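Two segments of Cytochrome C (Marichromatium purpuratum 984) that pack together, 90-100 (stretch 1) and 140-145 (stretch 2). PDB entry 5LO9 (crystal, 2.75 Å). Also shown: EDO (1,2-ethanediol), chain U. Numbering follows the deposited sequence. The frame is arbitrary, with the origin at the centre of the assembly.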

# COMPACT_ATOMS: atom_id res chain seq x y z
N ALA A 90 -36.44 19.93 -24.96
CA ALA A 90 -36.61 21.34 -24.68
C ALA A 90 -37.06 21.51 -23.23
O ALA A 90 -37.64 20.60 -22.63
N SER A 91 -36.81 22.69 -22.69
CA SER A 91 -37.20 22.97 -21.33
C SER A 91 -37.51 24.44 -21.20
O SER A 91 -36.77 25.29 -21.69
N ASN A 92 -38.61 24.72 -20.52
CA ASN A 92 -38.96 26.08 -20.16
C ASN A 92 -38.92 26.22 -18.65
O ASN A 92 -39.71 26.94 -18.03
N ALA A 93 -37.95 25.54 -18.05
CA ALA A 93 -37.77 25.55 -16.62
C ALA A 93 -37.18 26.87 -16.13
O ALA A 93 -36.42 27.55 -16.83
N ARG A 94 -37.55 27.23 -14.92
CA ARG A 94 -36.96 28.37 -14.25
C ARG A 94 -37.08 28.12 -12.75
O ARG A 94 -38.19 28.19 -12.19
N ALA A 95 -35.95 27.84 -12.10
CA ALA A 95 -35.96 27.50 -10.69
C ALA A 95 -35.98 28.77 -9.85
O ALA A 95 -35.52 29.83 -10.29
N PRO A 96 -36.52 28.69 -8.63
CA PRO A 96 -36.55 29.85 -7.74
C PRO A 96 -35.17 30.32 -7.28
O PRO A 96 -34.24 29.53 -7.07
N SER A 97 -35.07 31.64 -7.09
CA SER A 97 -33.88 32.28 -6.53
C SER A 97 -33.74 32.05 -5.03
O SER A 97 -32.64 32.25 -4.49
N ASP A 98 -34.83 31.68 -4.34
CA ASP A 98 -34.84 31.44 -2.90
C ASP A 98 -34.50 30.00 -2.52
O ASP A 98 -34.73 29.60 -1.37
N VAL A 99 -33.94 29.21 -3.44
CA VAL A 99 -33.65 27.80 -3.21
C VAL A 99 -32.29 27.43 -3.78
O VAL A 99 -32.02 27.65 -4.97
N ASP A 100 -31.45 26.80 -2.95
CA ASP A 100 -30.05 26.54 -3.29
C ASP A 100 -29.94 25.22 -4.05
O ASP A 100 -29.85 24.15 -3.45
N ALA A 140 -33.91 15.95 -15.83
CA ALA A 140 -33.23 17.14 -16.30
C ALA A 140 -34.17 18.00 -17.13
O ALA A 140 -34.81 17.52 -18.08
N GLY A 141 -34.26 19.27 -16.77
CA GLY A 141 -35.07 20.22 -17.49
C GLY A 141 -36.55 20.19 -17.19
O GLY A 141 -37.27 21.10 -17.63
N GLN A 142 -37.04 19.22 -16.42
CA GLN A 142 -38.42 19.29 -15.99
C GLN A 142 -38.60 20.53 -15.11
O GLN A 142 -37.75 20.82 -14.27
N PRO A 143 -39.70 21.26 -15.26
CA PRO A 143 -39.91 22.45 -14.43
C PRO A 143 -39.81 22.13 -12.94
O PRO A 143 -40.12 21.03 -12.49
N TYR A 144 -39.31 23.12 -12.19
CA TYR A 144 -39.21 22.99 -10.74
C TYR A 144 -40.54 22.63 -10.13
O TYR A 144 -40.65 21.67 -9.35
N SER A 145 -41.59 23.38 -10.49
CA SER A 145 -42.90 23.15 -9.90
C SER A 145 -43.37 21.72 -10.14
O SER A 145 -44.03 21.13 -9.27

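The most distinctive feature of this contact is a proline that sets its CD-CG edge on the face of a tyrosine ring. Pro96 CD lies 3.5 Å from the centroid of the Tyr144 ring and only 9° off the ring normal, so its C-H groups address the centre of one aromatic face in a CH-pi interaction. The neighbouring ring carbon shares the approach, with Pro96 CG 3.5 Å from Tyr144 CE2. C-H groups next to a proline nitrogen are slightly polarised, which suits them to the electron-rich face of an aromatic ring.

Tyr144 dominates its side of the interface, with 95 Å² covered by the other stretch out of 327 Å² buried in total. It stands at the start of a helix, just after Pro143 at the N-cap position, and its CA-to-CB bond points toward stretch 1. A t rotamer at chi1 (169°) with chi2 of 88° carries the ring past Pro96 toward Val99. At the root of the side chain, Tyr144 CB packs 4.2 Å from Ala95 CA, while the CB of Ala95 itself points sideways. At the far end, Val99 CG2 comes within 3.9 Å of Tyr144 OH. Val99, also a t rotamer (175°), points toward stretch 2; it closes the type I turn that begins at Pro96, and the turn thus brings both residues to the same tyrosine.

The phenol hydroxyl has a polar neighbour as well. Water 1 lies 3.3 Å from Tyr144 OH and donates a weak hydrogen bond to Asp98 OD2 at 3.5 Å, forming a loose bridge between the stretches. The CA-to-CB bond of Asp98 is directed sideways, but its chi1 of 43° (p) leaves the end of the side chain nearer to stretch 2.

The other end of the contact is secured by Ser91, whose side chain points in with chi1 at 164° (t). Its hydroxyl donates to the backbone, with Ser91 OG 2.7 Å from Gly141 O, the one direct hydrogen bond across the stretches. The same oxygen accepts from its own chain, Ala93 N to Ser91 OG being 3.0 Å, so the hydroxyl ties a local bend of stretch 1 to the carbonyl opposite. Gly141 fits this site in two ways: its phi of 80° favours glycine, and an ideal CB would sit a tight 3.2 Å from Ser91 CB.

Between the two ends, Ala93 points toward stretch 2, its CB 3.6 Å from Gly141 O and 4.0 Å from Pro143 CA. The small methyl accompanies a close backbone approach, the CA atoms of Ala93 and Pro143 being 4.4 Å apart.

Asn92 and Arg94, flanking Ala93 in sequence, point away, Arg94 with chi1 to chi3 all t. On the outward side, a 1,2-ethanediol molecule, probably from the crystallisation liquor, donates from EDO O1 to Asn92 O at 2.7 Å. Gln142 (m, m) also turns away, and its amide is satisfied elsewhere in the structure.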

# COMPACT_ATOMS: atom_id res chain seq x y z
CB ALA A 90 -37.64 21.95 -25.63
CB SER A 91 -36.10 22.61 -20.34
OG SER A 91 -36.37 23.23 -19.08
CB ASN A 92 -40.30 26.46 -20.76
CG ASN A 92 -40.28 26.42 -22.27
OD1 ASN A 92 -39.37 26.97 -22.92
ND2 ASN A 92 -41.24 25.70 -22.85
CB ALA A 93 -36.85 24.42 -16.20
CB ARG A 94 -37.65 29.67 -14.66
CG ARG A 94 -37.05 30.96 -14.02
CD ARG A 94 -37.83 32.20 -14.46
NE ARG A 94 -37.31 33.45 -13.89
CZ ARG A 94 -37.77 34.66 -14.19
NH1 ARG A 94 -38.78 34.81 -15.04
NH2 ARG A 94 -37.22 35.73 -13.62
CB ALA A 95 -34.73 26.68 -10.33
CB PRO A 96 -37.36 29.35 -6.54
CG PRO A 96 -37.93 28.03 -6.95
CD PRO A 96 -37.04 27.48 -7.98
CB SER A 97 -33.94 33.76 -6.81
OG SER A 97 -35.21 34.24 -6.36
CB ASP A 98 -36.22 31.83 -2.32
CG ASP A 98 -37.43 31.34 -3.19
OD1 ASP A 98 -37.70 32.03 -4.21
OD2 ASP A 98 -38.13 30.34 -2.87
CB VAL A 99 -34.74 26.90 -3.82
CG1 VAL A 99 -34.39 25.42 -3.68
CG2 VAL A 99 -36.08 27.15 -3.13
CB ASP A 100 -29.21 26.50 -2.02
CG ASP A 100 -27.73 26.30 -2.30
OD1 ASP A 100 -27.30 26.48 -3.48
OD2 ASP A 100 -27.01 25.94 -1.34
CB ALA A 140 -32.03 16.73 -17.12
CB GLN A 142 -38.80 18.04 -15.19
CG GLN A 142 -39.06 16.83 -16.04
CD GLN A 142 -40.35 16.94 -16.89
OE1 GLN A 142 -41.06 17.95 -16.88
NE2 GLN A 142 -40.66 15.86 -17.59
CB PRO A 143 -41.33 22.91 -14.80
CG PRO A 143 -41.50 22.49 -16.18
CD PRO A 143 -40.75 21.13 -16.28
CB TYR A 144 -38.69 24.29 -10.15
CG TYR A 144 -38.76 24.40 -8.61
CD1 TYR A 144 -37.70 23.95 -7.79
CD2 TYR A 144 -39.85 25.02 -8.00
CE1 TYR A 144 -37.75 24.09 -6.40
CE2 TYR A 144 -39.91 25.17 -6.63
CZ TYR A 144 -38.87 24.70 -5.83
OH TYR A 144 -38.98 24.86 -4.47
CB SER A 145 -43.90 24.15 -10.43
OG SER A 145 -43.88 24.17 -11.86
C1 EDO U . -41.99 29.96 -17.52
O1 EDO U . -41.88 28.57 -17.89
C2 EDO U . -43.40 30.23 -17.00
O2 EDO U . -43.32 31.28 -16.04
O HOH W 1 -40.19 27.53 -3.02